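Local coordinates for putative Transcriptional Regulator (Rhodococcus sp., PDB 2IA2), which probably regulates transcription as an IclR-type repressor or activator, binding DNA through a helix-turn-helix domain and an effector through its C-terminal domain, at residues 225-230 with 250-255; 210-215 with 243-248. All coordinates share one frame; numbering follows the deposited sequence.

Contact 1 (225-230 with 250-255)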
loop_
_atom_site.group_PDB
_atom_site.type_symbol
_atom_site.label_atom_id
_atom_site.label_comp_id
_atom_site.label_asym_id
_atom_site.label_seq_id
_atom_site.Cartn_x
_atom_site.Cartn_y
_atom_site.Cartn_z
ATOM N N ALA A 225 8.242 14.137 0.134
ATOM C CA ALA A 225 9.584 13.820 -0.368
ATOM C C ALA A 225 9.884 14.802 -1.488
ATOM O O ALA A 225 8.993 15.562 -1.866
ATOM C CB ALA A 225 9.630 12.344 -0.890
ATOM N N ALA A 226 11.111 14.808 -2.006
ATOM C CA ALA A 226 11.396 15.559 -3.215
ATOM C C ALA A 226 12.155 14.664 -4.195
ATOM O O ALA A 226 12.886 13.791 -3.769
ATOM C CB ALA A 226 12.221 16.755 -2.884
ATOM N N VAL A 227 12.028 14.913 -5.491
ATOM C CA VAL A 227 12.793 14.173 -6.500
ATOM C C VAL A 227 13.645 15.218 -7.254
ATOM O O VAL A 227 13.192 16.312 -7.443
ATOM C CB VAL A 227 11.826 13.390 -7.453
ATOM C CG1 VAL A 227 10.708 14.321 -8.025
ATOM C CG2 VAL A 227 12.593 12.669 -8.567
ATOM N N ASN A 228 14.874 14.878 -7.643
ATOM C CA ASN A 228 15.714 15.801 -8.378
ATOM C C ASN A 228 16.346 15.194 -9.607
ATOM O O ASN A 228 16.259 13.981 -9.833
ATOM C CB ASN A 228 16.776 16.479 -7.451
ATOM C CG ASN A 228 18.101 15.731 -7.367
ATOM O OD1 ASN A 228 18.237 14.629 -7.896
ATOM N ND2 ASN A 228 19.104 16.339 -6.694
ATOM N N ILE A 229 16.926 16.075 -10.425
ATOM C CA ILE A 229 17.952 15.730 -11.401
ATOM C C ILE A 229 19.144 16.592 -10.980
ATOM O O ILE A 229 18.964 17.745 -10.658
ATOM C CB ILE A 229 17.546 16.138 -12.834
ATOM C CG1 ILE A 229 16.328 15.328 -13.308
ATOM C CG2 ILE A 229 18.734 15.968 -13.803
ATOM C CD1 ILE A 229 15.621 15.913 -14.525
ATOM N N SER A 230 20.352 16.038 -10.968
ATOM C CA SER A 230 21.529 16.829 -10.638
ATOM C C SER A 230 22.509 16.736 -11.800
ATOM O O SER A 230 22.690 15.656 -12.393
ATOM C CB SER A 230 22.183 16.296 -9.343
ATOM O OG SER A 230 23.132 17.230 -8.817
ATOM N N ARG A 250 8.992 16.923 -13.729
ATOM C CA ARG A 250 7.611 17.127 -13.274
ATOM C C ARG A 250 6.748 15.902 -13.439
ATOM O O ARG A 250 5.951 15.540 -12.543
ATOM C CB ARG A 250 6.960 18.337 -13.983
ATOM C CG ARG A 250 7.333 19.673 -13.380
ATOM C CD ARG A 250 6.555 20.784 -14.141
ATOM N NE ARG A 250 7.064 22.138 -13.908
ATOM C CZ ARG A 250 6.672 22.902 -12.885
ATOM N NH1 ARG A 250 5.784 22.443 -11.989
ATOM N NH2 ARG A 250 7.187 24.118 -12.734
ATOM N N VAL A 251 6.898 15.242 -14.586
ATOM C CA VAL A 251 6.114 14.045 -14.878
ATOM C C VAL A 251 6.527 12.892 -13.951
ATOM O O VAL A 251 5.686 12.150 -13.487
ATOM C CB VAL A 251 6.181 13.670 -16.379
ATOM C CG1 VAL A 251 5.470 12.357 -16.633
ATOM C CG2 VAL A 251 5.483 14.783 -17.260
ATOM N N THR A 252 7.817 12.772 -13.651
ATOM C CA THR A 252 8.296 11.729 -12.765
ATOM C C THR A 252 7.734 11.939 -11.375
ATOM O O THR A 252 7.279 11.005 -10.767
ATOM C CB THR A 252 9.860 11.733 -12.754
ATOM O OG1 THR A 252 10.299 11.380 -14.059
ATOM C CG2 THR A 252 10.426 10.717 -11.758
ATOM N N ALA A 253 7.756 13.174 -10.876
ATOM C CA ALA A 253 7.243 13.485 -9.573
ATOM C C ALA A 253 5.781 13.022 -9.496
ATOM O O ALA A 253 5.410 12.362 -8.553
ATOM C CB ALA A 253 7.308 14.990 -9.316
ATOM N N THR A 254 4.966 13.367 -10.497
ATOM C CA THR A 254 3.560 13.010 -10.487
ATOM C C THR A 254 3.323 11.467 -10.595
ATOM O O THR A 254 2.472 10.876 -9.904
ATOM C CB THR A 254 2.774 13.815 -11.568
ATOM O OG1 THR A 254 3.116 13.354 -12.871
ATOM C CG2 THR A 254 3.104 15.266 -11.532
ATOM N N ASP A 255 4.098 10.803 -11.440
ATOM C CA ASP A 255 4.067 9.338 -11.480
ATOM C C ASP A 255 4.361 8.689 -10.127
ATOM O O ASP A 255 3.749 7.690 -9.794
ATOM C CB ASP A 255 5.121 8.794 -12.456
ATOM C CG ASP A 255 4.828 9.159 -13.905
ATOM O OD1 ASP A 255 3.693 9.587 -14.209
ATOM O OD2 ASP A 255 5.735 8.980 -14.738
#
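Val227, on strand 223-232, reaches helix 246-264 with both of its methyl groups, one for each of two successive helix residues. The tight part is at Ala253: CG1 of Val227 lies 3.7 Å from Ala253 CB and 3.9 Å from Ala253 CA. CG1 takes the place between the backbone N and the carbonyl carbon (chi1 51°), which leaves CG2 trans to N and turned to Thr252. There the fit is slacker, with Val227 CG2 4.3 Å from Thr252 CG2. Thr252 offers its methyl to the strand while its OG1 bonds back to Ser248 O, one turn earlier. Leu100 and Leu103 of helix 92-107 add to the same apolar layer: Leu100 touches Val227 and Leu103 touches Thr252. Val251 and Thr254 take no part; Val251 is exposed to solvent and Thr254 partly so. OG1 of Thr254 bonds to Val251 O at 2.9 Å, 30° off the carbonyl plane, and Asp255 N shares that oxygen. Val227 CA and Ala253 CA are 6.4 Å apart, consistent with a residue as small as alanine at this point. With only methyl and backbone carbon meeting, the contact between these two segments is apolar, consistent with cohesion by shape and burial.

Contact 2 (210-215 with 243-248)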
loop_
_atom_site.group_PDB
_atom_site.type_symbol
_atom_site.label_atom_id
_atom_site.label_comp_id
_atom_site.label_asym_id
_atom_site.label_seq_id
_atom_site.Cartn_x
_atom_site.Cartn_y
_atom_site.Cartn_z
ATOM N N ARG A 210 24.730 21.924 -10.766
ATOM C CA ARG A 210 23.349 22.388 -10.732
ATOM C C ARG A 210 22.363 21.270 -10.373
ATOM O O ARG A 210 22.607 20.125 -10.680
ATOM C CB ARG A 210 22.966 22.967 -12.073
ATOM C CG ARG A 210 23.539 24.342 -12.299
ATOM C CD ARG A 210 23.063 24.907 -13.582
ATOM N NE ARG A 210 23.748 26.150 -13.847
ATOM C CZ ARG A 210 24.103 26.551 -15.061
ATOM N NH1 ARG A 210 23.848 25.785 -16.131
ATOM N NH2 ARG A 210 24.712 27.732 -15.194
ATOM N N SER A 211 21.248 21.625 -9.745
ATOM C CA SER A 211 20.222 20.629 -9.348
ATOM C C SER A 211 18.896 21.242 -9.580
ATOM O O SER A 211 18.770 22.451 -9.417
ATOM C CB SER A 211 20.327 20.332 -7.864
ATOM O OG SER A 211 21.569 19.673 -7.623
HETATM N N MSE A 212 17.897 20.414 -9.898
HETATM C CA MSE A 212 16.504 20.880 -9.931
HETATM C C MSE A 212 15.598 19.843 -9.290
HETATM O O MSE A 212 15.845 18.658 -9.451
HETATM C CB MSE A 212 16.060 21.165 -11.358
HETATM C CG MSE A 212 16.084 19.972 -12.302
HETATM SE SE MSE A 212 17.262 20.328 -13.924
HETATM C CE MSE A 212 19.105 20.574 -12.991
ATOM N N ALA A 213 14.594 20.280 -8.552
ATOM C CA ALA A 213 13.784 19.359 -7.759
ATOM C C ALA A 213 12.313 19.726 -7.789
ATOM O O ALA A 213 11.950 20.880 -8.032
ATOM C CB ALA A 213 14.286 19.297 -6.302
ATOM N N ALA A 214 11.470 18.748 -7.502
ATOM C CA ALA A 214 10.038 18.935 -7.512
ATOM C C ALA A 214 9.494 18.160 -6.292
ATOM O O ALA A 214 10.115 17.183 -5.836
ATOM C CB ALA A 214 9.475 18.366 -8.768
ATOM N N PRO A 215 8.379 18.627 -5.722
ATOM C CA PRO A 215 7.740 17.902 -4.625
ATOM C C PRO A 215 7.092 16.582 -5.000
ATOM O O PRO A 215 6.538 16.396 -6.112
ATOM C CB PRO A 215 6.678 18.890 -4.141
ATOM C CG PRO A 215 6.343 19.736 -5.427
ATOM C CD PRO A 215 7.703 19.926 -6.009
ATOM N N SER A 243 13.868 23.444 -20.917
ATOM C CA SER A 243 13.253 22.835 -22.115
ATOM C C SER A 243 13.439 21.349 -22.154
ATOM O O SER A 243 12.590 20.632 -22.673
ATOM C CB SER A 243 13.791 23.459 -23.406
ATOM O OG SER A 243 15.183 23.647 -23.283
ATOM N N ASP A 244 14.546 20.895 -21.580
ATOM C CA ASP A 244 14.996 19.522 -21.749
ATOM C C ASP A 244 14.884 18.552 -20.555
ATOM O O ASP A 244 14.899 17.361 -20.795
ATOM C CB ASP A 244 16.442 19.510 -22.277
ATOM C CG ASP A 244 16.575 20.219 -23.651
ATOM O OD1 ASP A 244 15.558 20.345 -24.435
ATOM O OD2 ASP A 244 17.706 20.672 -23.915
ATOM N N LEU A 245 14.850 19.045 -19.309
ATOM C CA LEU A 245 14.983 18.213 -18.116
ATOM C C LEU A 245 13.835 18.452 -17.154
ATOM O O LEU A 245 13.324 17.498 -16.578
ATOM C CB LEU A 245 16.290 18.482 -17.342
ATOM C CG LEU A 245 17.623 18.317 -18.112
ATOM C CD1 LEU A 245 18.842 18.579 -17.208
ATOM C CD2 LEU A 245 17.671 16.979 -18.722
ATOM N N ILE A 246 13.466 19.713 -16.937
ATOM C CA ILE A 246 12.474 20.009 -15.914
ATOM C C ILE A 246 11.087 19.416 -16.305
ATOM O O ILE A 246 10.428 18.893 -15.461
ATOM C CB ILE A 246 12.411 21.528 -15.584
ATOM C CG1 ILE A 246 13.681 21.935 -14.833
ATOM C CG2 ILE A 246 11.069 21.889 -14.791
ATOM C CD1 ILE A 246 13.904 23.445 -14.731
ATOM N N PRO A 247 10.665 19.464 -17.599
ATOM C CA PRO A 247 9.381 18.813 -17.973
ATOM C C PRO A 247 9.296 17.343 -17.576
ATOM O O PRO A 247 8.274 16.901 -17.075
ATOM C CB PRO A 247 9.358 18.948 -19.513
ATOM C CG PRO A 247 10.146 20.248 -19.750
ATOM C CD PRO A 247 11.287 20.134 -18.772
ATOM N N SER A 248 10.366 16.595 -17.807
ATOM C CA SER A 248 10.400 15.183 -17.430
ATOM C C SER A 248 10.406 15.013 -15.929
ATOM O O SER A 248 9.730 14.155 -15.422
ATOM C CB SER A 248 11.635 14.505 -18.051
ATOM O OG SER A 248 11.503 14.546 -19.442
#
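Met212, a selenomethionine here, bends out of strand 209-217 to touch Leu245 and Ile246, where helix 238-244 gives way to helix 246-264. Its CG sits between the backbone N and the carbonyl carbon (chi1 61°), pointing the chain at the helices. Two further bends, at chi2 (-123°) and chi3 (63°), make the side chain a hook rather than an extended rod. The selenium is the main point of touch: Met212 SE lies 4.0 Å from Leu245 CB and the same distance from Leu245 CD1. Leu245 lies across the hook at about a right angle, offering its near end and one methyl branch to the same atom. Ile246 runs at a slant to the hook, and its CG1 is 4.0 Å from Met212 CG and 4.0 Å from Met212 SE. The isoleucine carries CG1 opposite its carbonyl carbon and CG2 opposite N, a setting that brings the CG1 branch up to the strand. Leu241, from helix 238-244, also packs on Met212. All three side chains of the contact are buried, and the selenium, standing where a methionine sulfur would be, meets only carbon of the other segment, consistent with van der Waals packing and burial of apolar surface.

Contacts 1 and 2 lie on neighbouring antiparallel strands of one six-stranded sheet, their centres 8 Å apart, and both lead to helix 246-264. Contact 2 takes the start of that helix and contact 1 lies about two turns further on. The strands are joined by backbone bonds between the contacts: Ile229 N to Met212 O and Ala214 N to Val227 O, each probable and 3.0 Å long. Leu245 of contact 2 also touches Ile229, tying the two patches into one apolar layer between sheet and helix. This sheet belongs to the GAF-like C-terminal domain, the part that binds effectors in IclR relatives. Ala213 and Asn228, on the same two strands, pack against helix 149-156 rather than on the helical segments of their contacts.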